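Local coordinates for similar to sp|P32453 Saccharomyces cerevisiae YNL315c ATP11 (Candida glabrata CBS 138, PDB 2P4F), which probably acts as a mitochondrial chaperone that binds the unassembled beta subunit of F1 during construction of the ATP synthase, at residues A[153-158]-A[277-282]; A[118-123]-A[135-140]. All coordinates share one frame; numbering follows the deposited sequence. Where two conformers were deposited one is given.

The two contacts flank one antiparallel six-stranded sheet, the half barrel of this ATP11-family protein, and engage its two outermost strands. Interaction 2 comes first along the chain: helix 116-126 lies against edge strand 133-139. After it closes, helix 140-153 leads directly to interaction 1, where the start of strand 156-162, the opposite edge, meets the C-terminal end of helix 266-280, more than a hundred residues later. Their centres are 30 Å apart, on opposite sides of the chain's centre, and their nearest atoms are about 13 Å apart, so they do not touch. Together they tie an early helix of the modelled chain and a late one to opposite borders of the same sheet.

Interaction 1. Residues A[153-158]-A[277-282]; sequences KNPLFV and DFNKGS
N154 and N279 bring the backbones closest, with CA atoms 5.4 Å apart, where the start of edge strand 156-162 meets the last turn of helix 266-280; a Schellman motif at G281 ends that turn. With its CG anti to the carbonyl carbon (chi1 -82°), N279 brings its carboxamide against the strand, where it grips both backbone polar groups of L156. L156 N donates to N279 OD1 (3.1 Å, 159° at the hydrogen), lying in the carbonyl plane on a lone pair. N279 ND2 reaches L156 O at 2.8 Å, nearly along the C=O axis but tilted out of its own amide plane, and also bonds L275 O within the helix. F278 packs further along the strand: F157 turns its ring edge to the F278 face in an offset edge-to-face pair, planes 86° apart, while L156 CG meets the rim of F278 at CE2 (3.8 Å) and V158 CG2 approaches F278 CZ (3.9 Å). F285 adds a second edge-to-face partner to F278. As P155 and F157 pair with strand 179-190, the N279 amide supplies L156, on the outer border of the sheet, with the donor and acceptor that another strand would offer.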
loop_
_atom_site.group_PDB
_atom_site.type_symbol
_atom_site.label_atom_id
_atom_site.label_comp_id
_atom_site.label_asym_id
_atom_site.label_seq_id
_atom_site.Cartn_x
_atom_site.Cartn_y
_atom_site.Cartn_z
ATOM N N LYS A 153 12.981 -1.788 -4.445
ATOM C CA LYS A 153 14.252 -2.189 -3.799
ATOM C C LYS A 153 14.000 -2.854 -2.451
ATOM O O LYS A 153 14.890 -3.573 -2.015
ATOM C CB LYS A 153 15.121 -0.925 -3.591
ATOM C CG LYS A 153 15.677 -0.457 -4.939
ATOM C CD LYS A 153 16.565 0.730 -4.873
ATOM C CE LYS A 153 17.383 0.705 -6.186
ATOM N NZ LYS A 153 17.015 -0.550 -6.927
ATOM N N ASN A 154 12.872 -2.626 -1.803
ATOM C CA ASN A 154 12.607 -3.077 -0.438
ATOM C C ASN A 154 11.207 -3.676 -0.345
ATOM O O ASN A 154 10.373 -3.110 0.358
ATOM C CB ASN A 154 12.721 -1.887 0.534
ATOM C CG ASN A 154 14.092 -1.208 0.465
ATOM O OD1 ASN A 154 15.054 -1.688 1.066
ATOM N ND2 ASN A 154 14.128 -0.100 -0.273
ATOM N N PRO A 155 10.927 -4.739 -1.068
ATOM C CA PRO A 155 9.541 -5.169 -1.283
ATOM C C PRO A 155 8.889 -5.878 -0.107
ATOM O O PRO A 155 7.691 -6.180 -0.203
ATOM C CB PRO A 155 9.624 -6.095 -2.514
ATOM C CG PRO A 155 11.007 -6.706 -2.380
ATOM C CD PRO A 155 11.863 -5.550 -1.887
ATOM N N LEU A 156 9.602 -6.133 0.991
ATOM C CA LEU A 156 9.011 -6.855 2.113
ATOM C C LEU A 156 9.207 -6.031 3.371
ATOM O O LEU A 156 10.281 -5.441 3.563
ATOM C CB LEU A 156 9.681 -8.227 2.244
ATOM C CG LEU A 156 9.062 -9.141 3.313
ATOM C CD1 LEU A 156 7.631 -9.523 2.932
ATOM C CD2 LEU A 156 9.932 -10.400 3.510
ATOM N N PHE A 157 8.228 -5.992 4.248
ATOM C CA PHE A 157 8.457 -5.321 5.528
ATOM C C PHE A 157 7.549 -5.960 6.573
ATOM O O PHE A 157 6.758 -6.844 6.244
ATOM C CB PHE A 157 8.227 -3.821 5.422
ATOM C CG PHE A 157 8.888 -2.975 6.525
ATOM C CD1 PHE A 157 10.214 -3.234 6.927
ATOM C CD2 PHE A 157 8.202 -1.950 7.119
ATOM C CE1 PHE A 157 10.847 -2.454 7.905
ATOM C CE2 PHE A 157 8.823 -1.156 8.090
ATOM C CZ PHE A 157 10.140 -1.418 8.459
ATOM N N VAL A 158 7.724 -5.552 7.833
ATOM C CA VAL A 158 6.811 -5.973 8.912
ATOM C C VAL A 158 6.314 -4.726 9.589
ATOM O O VAL A 158 7.117 -3.773 9.774
ATOM C CB VAL A 158 7.565 -6.869 9.919
ATOM C CG1 VAL A 158 6.702 -7.158 11.110
ATOM C CG2 VAL A 158 7.981 -8.151 9.179
ATOM N N ASP A 277 17.432 -1.833 6.170
ATOM C CA ASP A 277 18.116 -2.866 6.951
ATOM C C ASP A 277 17.352 -4.167 6.987
ATOM O O ASP A 277 17.944 -5.268 6.915
ATOM C CB ASP A 277 18.311 -2.356 8.389
ATOM C CG ASP A 277 19.434 -1.350 8.491
ATOM O OD1 ASP A 277 20.260 -1.203 7.570
ATOM O OD2 ASP A 277 19.471 -0.664 9.547
ATOM N N PHE A 278 16.015 -4.085 7.092
ATOM C CA PHE A 278 15.216 -5.313 7.048
ATOM C C PHE A 278 15.453 -6.026 5.709
ATOM O O PHE A 278 15.714 -7.237 5.672
ATOM C CB PHE A 278 13.731 -4.952 7.219
ATOM C CG PHE A 278 12.848 -6.199 7.193
ATOM C CD1 PHE A 278 12.636 -6.949 8.347
ATOM C CD2 PHE A 278 12.231 -6.576 5.996
ATOM C CE1 PHE A 278 11.836 -8.068 8.273
ATOM C CE2 PHE A 278 11.437 -7.704 5.915
ATOM C CZ PHE A 278 11.226 -8.424 7.068
ATOM N N ASN A 279 15.321 -5.282 4.600
ATOM C CA ASN A 279 15.374 -5.934 3.288
ATOM C C ASN A 279 16.754 -6.444 2.908
ATOM O O ASN A 279 16.875 -7.345 2.077
ATOM C CB ASN A 279 14.844 -4.953 2.216
ATOM C CG ASN A 279 13.325 -5.037 2.238
ATOM O OD1 ASN A 279 12.690 -5.858 1.514
ATOM N ND2 ASN A 279 12.703 -4.173 3.041
ATOM N N LYS A 280 17.788 -5.900 3.509
ATOM C CA LYS A 280 19.138 -6.394 3.195
ATOM C C LYS A 280 19.574 -7.391 4.270
ATOM O O LYS A 280 20.689 -7.942 4.165
ATOM C CB LYS A 280 20.066 -5.213 2.957
ATOM C CG LYS A 280 19.943 -4.466 1.621
ATOM C CD LYS A 280 19.891 -2.963 1.830
ATOM C CE LYS A 280 19.249 -2.136 0.759
ATOM N NZ LYS A 280 17.753 -2.082 0.663
ATOM N N GLY A 281 18.711 -7.688 5.264
ATOM C CA GLY A 281 19.103 -8.714 6.242
ATOM C C GLY A 281 20.184 -8.244 7.207
ATOM O O GLY A 281 20.935 -9.041 7.760
ATOM N N SER A 282 20.250 -6.922 7.397
ATOM C CA SER A 282 21.248 -6.337 8.298
ATOM C C SER A 282 20.948 -6.666 9.746
ATOM O O SER A 282 19.805 -6.657 10.256
ATOM C CB SER A 282 21.261 -4.816 8.148
ATOM O OG SER A 282 22.031 -4.273 9.219
#

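Interaction 2. Residues A[118-123]-A[135-140]; sequences EVEFLW and VAVVPY
V135 and V137 face W123 and E120 where helix 116-126 packs on edge strand 133-139 of the antiparallel half-barrel sheet. The axes of helix 118-123 and strand 135-139 approach to 9.3 Å, their directions 157° apart and so close to antiparallel. V135 comes first. Its CG1, anti to the backbone N, touches the pyrrole part of the W123 indole, 3.6 Å from CD1 and 3.7 Å from NE1; the same valine also packs on W127, whose ring forms an edge-to-face pair with W123. At A136 the CB points away from the helix, and it is the carbonyl that meets the tryptophan: A136 O lies 3.6 Å from W123 NE1 without a hydrogen bond. That N-H is instead spent on M232 O in adjacent strand 229-236, so the buried indole reaches past the edge strand and fastens helix 116-126 to the second strand of the sheet, where it also packs on L231 and N233. With CG anti to the backbone N (chi1 -178°) and CB pointing toward the strand, W123 starts its indole on that course. V137 again points its CB toward the helix, while M229 and L231 support it from the neighbouring strand. E120 CB, CG and CD border V137 CG2, while OE2 forms a salt bridge with R124 one turn on in the same helix. V137 CG2 serves both helix residues, 3.7 Å from E120 CG and 4.1 Å from W123 CD1.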
loop_
_atom_site.group_PDB
_atom_site.type_symbol
_atom_site.label_atom_id
_atom_site.label_comp_id
_atom_site.label_asym_id
_atom_site.label_seq_id
_atom_site.Cartn_x
_atom_site.Cartn_y
_atom_site.Cartn_z
ATOM N N GLU A 118 -12.854 14.712 -12.874
ATOM C CA GLU A 118 -13.906 13.781 -13.364
ATOM C C GLU A 118 -13.470 12.343 -13.200
ATOM O O GLU A 118 -14.282 11.520 -12.784
ATOM C CB GLU A 118 -14.165 14.095 -14.838
ATOM C CG GLU A 118 -14.948 15.442 -14.905
ATOM C CD GLU A 118 -15.014 16.005 -16.315
ATOM O OE1 GLU A 118 -14.191 15.732 -17.213
ATOM O OE2 GLU A 118 -15.967 16.806 -16.537
ATOM N N VAL A 119 -12.203 12.018 -13.500
ATOM C CA VAL A 119 -11.741 10.647 -13.261
ATOM C C VAL A 119 -11.836 10.283 -11.785
ATOM O O VAL A 119 -12.280 9.163 -11.438
ATOM C CB VAL A 119 -10.281 10.470 -13.713
ATOM C CG1 VAL A 119 -9.743 9.063 -13.312
ATOM C CG2 VAL A 119 -10.205 10.671 -15.249
ATOM N N GLU A 120 -11.417 11.212 -10.909
ATOM C CA GLU A 120 -11.509 10.967 -9.461
ATOM C C GLU A 120 -12.954 10.732 -9.049
ATOM O O GLU A 120 -13.221 9.806 -8.262
ATOM C CB GLU A 120 -10.894 12.097 -8.651
ATOM C CG GLU A 120 -11.047 11.851 -7.152
ATOM C CD GLU A 120 -10.221 12.788 -6.283
ATOM O OE1 GLU A 120 -9.403 13.583 -6.817
ATOM O OE2 GLU A 120 -10.375 12.767 -5.027
ATOM N N PHE A 121 -13.907 11.511 -9.590
ATOM C CA PHE A 121 -15.333 11.274 -9.220
ATOM C C PHE A 121 -15.773 9.884 -9.611
ATOM O O PHE A 121 -16.442 9.162 -8.878
ATOM C CB PHE A 121 -16.194 12.290 -9.959
ATOM C CG PHE A 121 -16.100 13.708 -9.375
ATOM C CD1 PHE A 121 -15.474 14.030 -8.180
ATOM C CD2 PHE A 121 -16.671 14.725 -10.105
ATOM C CE1 PHE A 121 -15.449 15.338 -7.740
ATOM C CE2 PHE A 121 -16.696 16.028 -9.648
ATOM C CZ PHE A 121 -16.078 16.345 -8.447
ATOM N N LEU A 122 -15.380 9.506 -10.836
ATOM C CA LEU A 122 -15.829 8.173 -11.311
ATOM C C LEU A 122 -15.232 7.049 -10.491
ATOM O O LEU A 122 -15.873 6.047 -10.234
ATOM C CB LEU A 122 -15.452 7.955 -12.775
ATOM C CG LEU A 122 -16.221 8.811 -13.786
ATOM C CD1 LEU A 122 -15.609 8.545 -15.154
ATOM C CD2 LEU A 122 -17.712 8.439 -13.728
ATOM N N TRP A 123 -13.971 7.238 -10.137
ATOM C CA TRP A 123 -13.291 6.166 -9.361
ATOM C C TRP A 123 -13.925 6.036 -7.986
ATOM O O TRP A 123 -14.200 4.924 -7.509
ATOM C CB TRP A 123 -11.844 6.537 -9.233
ATOM C CG TRP A 123 -10.933 5.584 -8.535
ATOM C CD1 TRP A 123 -10.222 5.739 -7.371
ATOM C CD2 TRP A 123 -10.615 4.262 -9.030
ATOM N NE1 TRP A 123 -9.495 4.579 -7.132
ATOM C CE2 TRP A 123 -9.713 3.668 -8.124
ATOM C CE3 TRP A 123 -11.008 3.544 -10.149
ATOM C CZ2 TRP A 123 -9.175 2.385 -8.281
ATOM C CZ3 TRP A 123 -10.485 2.250 -10.320
ATOM C CH2 TRP A 123 -9.590 1.691 -9.396
ATOM N N VAL A 135 -10.021 3.677 -0.831
ATOM C CA VAL A 135 -9.978 4.302 -2.131
ATOM C C VAL A 135 -9.167 5.579 -2.032
ATOM O O VAL A 135 -9.378 6.320 -1.067
ATOM C CB VAL A 135 -11.400 4.640 -2.641
ATOM C CG1 VAL A 135 -11.359 5.261 -4.023
ATOM C CG2 VAL A 135 -12.250 3.374 -2.665
ATOM N N ALA A 136 -8.280 5.833 -2.989
ATOM C CA ALA A 136 -7.523 7.086 -2.977
ATOM C C ALA A 136 -7.134 7.444 -4.392
ATOM O O ALA A 136 -7.131 6.574 -5.272
ATOM C CB ALA A 136 -6.262 6.974 -2.113
ATOM N N VAL A 137 -6.799 8.724 -4.552
ATOM C CA VAL A 137 -6.128 9.182 -5.754
ATOM C C VAL A 137 -4.843 9.883 -5.301
ATOM O O VAL A 137 -4.967 10.808 -4.471
ATOM C CB VAL A 137 -7.041 10.116 -6.549
ATOM C CG1 VAL A 137 -6.300 10.645 -7.765
ATOM C CG2 VAL A 137 -8.295 9.354 -6.953
ATOM N N VAL A 138 -3.693 9.491 -5.783
ATOM C CA VAL A 138 -2.360 9.904 -5.322
ATOM C C VAL A 138 -1.617 10.583 -6.440
ATOM O O VAL A 138 -1.616 10.029 -7.538
ATOM C CB VAL A 138 -1.565 8.637 -4.870
ATOM C CG1 VAL A 138 -0.202 8.941 -4.328
ATOM C CG2 VAL A 138 -2.372 7.860 -3.811
ATOM N N PRO A 139 -1.023 11.755 -6.300
ATOM C CA PRO A 139 -0.239 12.287 -7.435
ATOM C C PRO A 139 0.987 11.419 -7.618
ATOM O O PRO A 139 1.614 10.929 -6.661
ATOM C CB PRO A 139 0.193 13.703 -7.019
ATOM C CG PRO A 139 -0.005 13.739 -5.555
ATOM C CD PRO A 139 -1.022 12.698 -5.176
ATOM N N TYR A 140 1.336 11.244 -8.883
ATOM C CA TYR A 140 2.466 10.366 -9.176
ATOM C C TYR A 140 3.788 11.014 -8.792
ATOM O O TYR A 140 4.559 10.465 -7.984
ATOM C CB TYR A 140 2.425 9.982 -10.661
ATOM C CG TYR A 140 3.574 9.020 -10.942
ATOM C CD1 TYR A 140 3.542 7.692 -10.522
ATOM C CD2 TYR A 140 4.697 9.459 -11.661
ATOM C CE1 TYR A 140 4.589 6.803 -10.781
ATOM C CE2 TYR A 140 5.736 8.562 -11.907
ATOM C CZ TYR A 140 5.675 7.258 -11.475
ATOM O OH TYR A 140 6.706 6.410 -11.736
#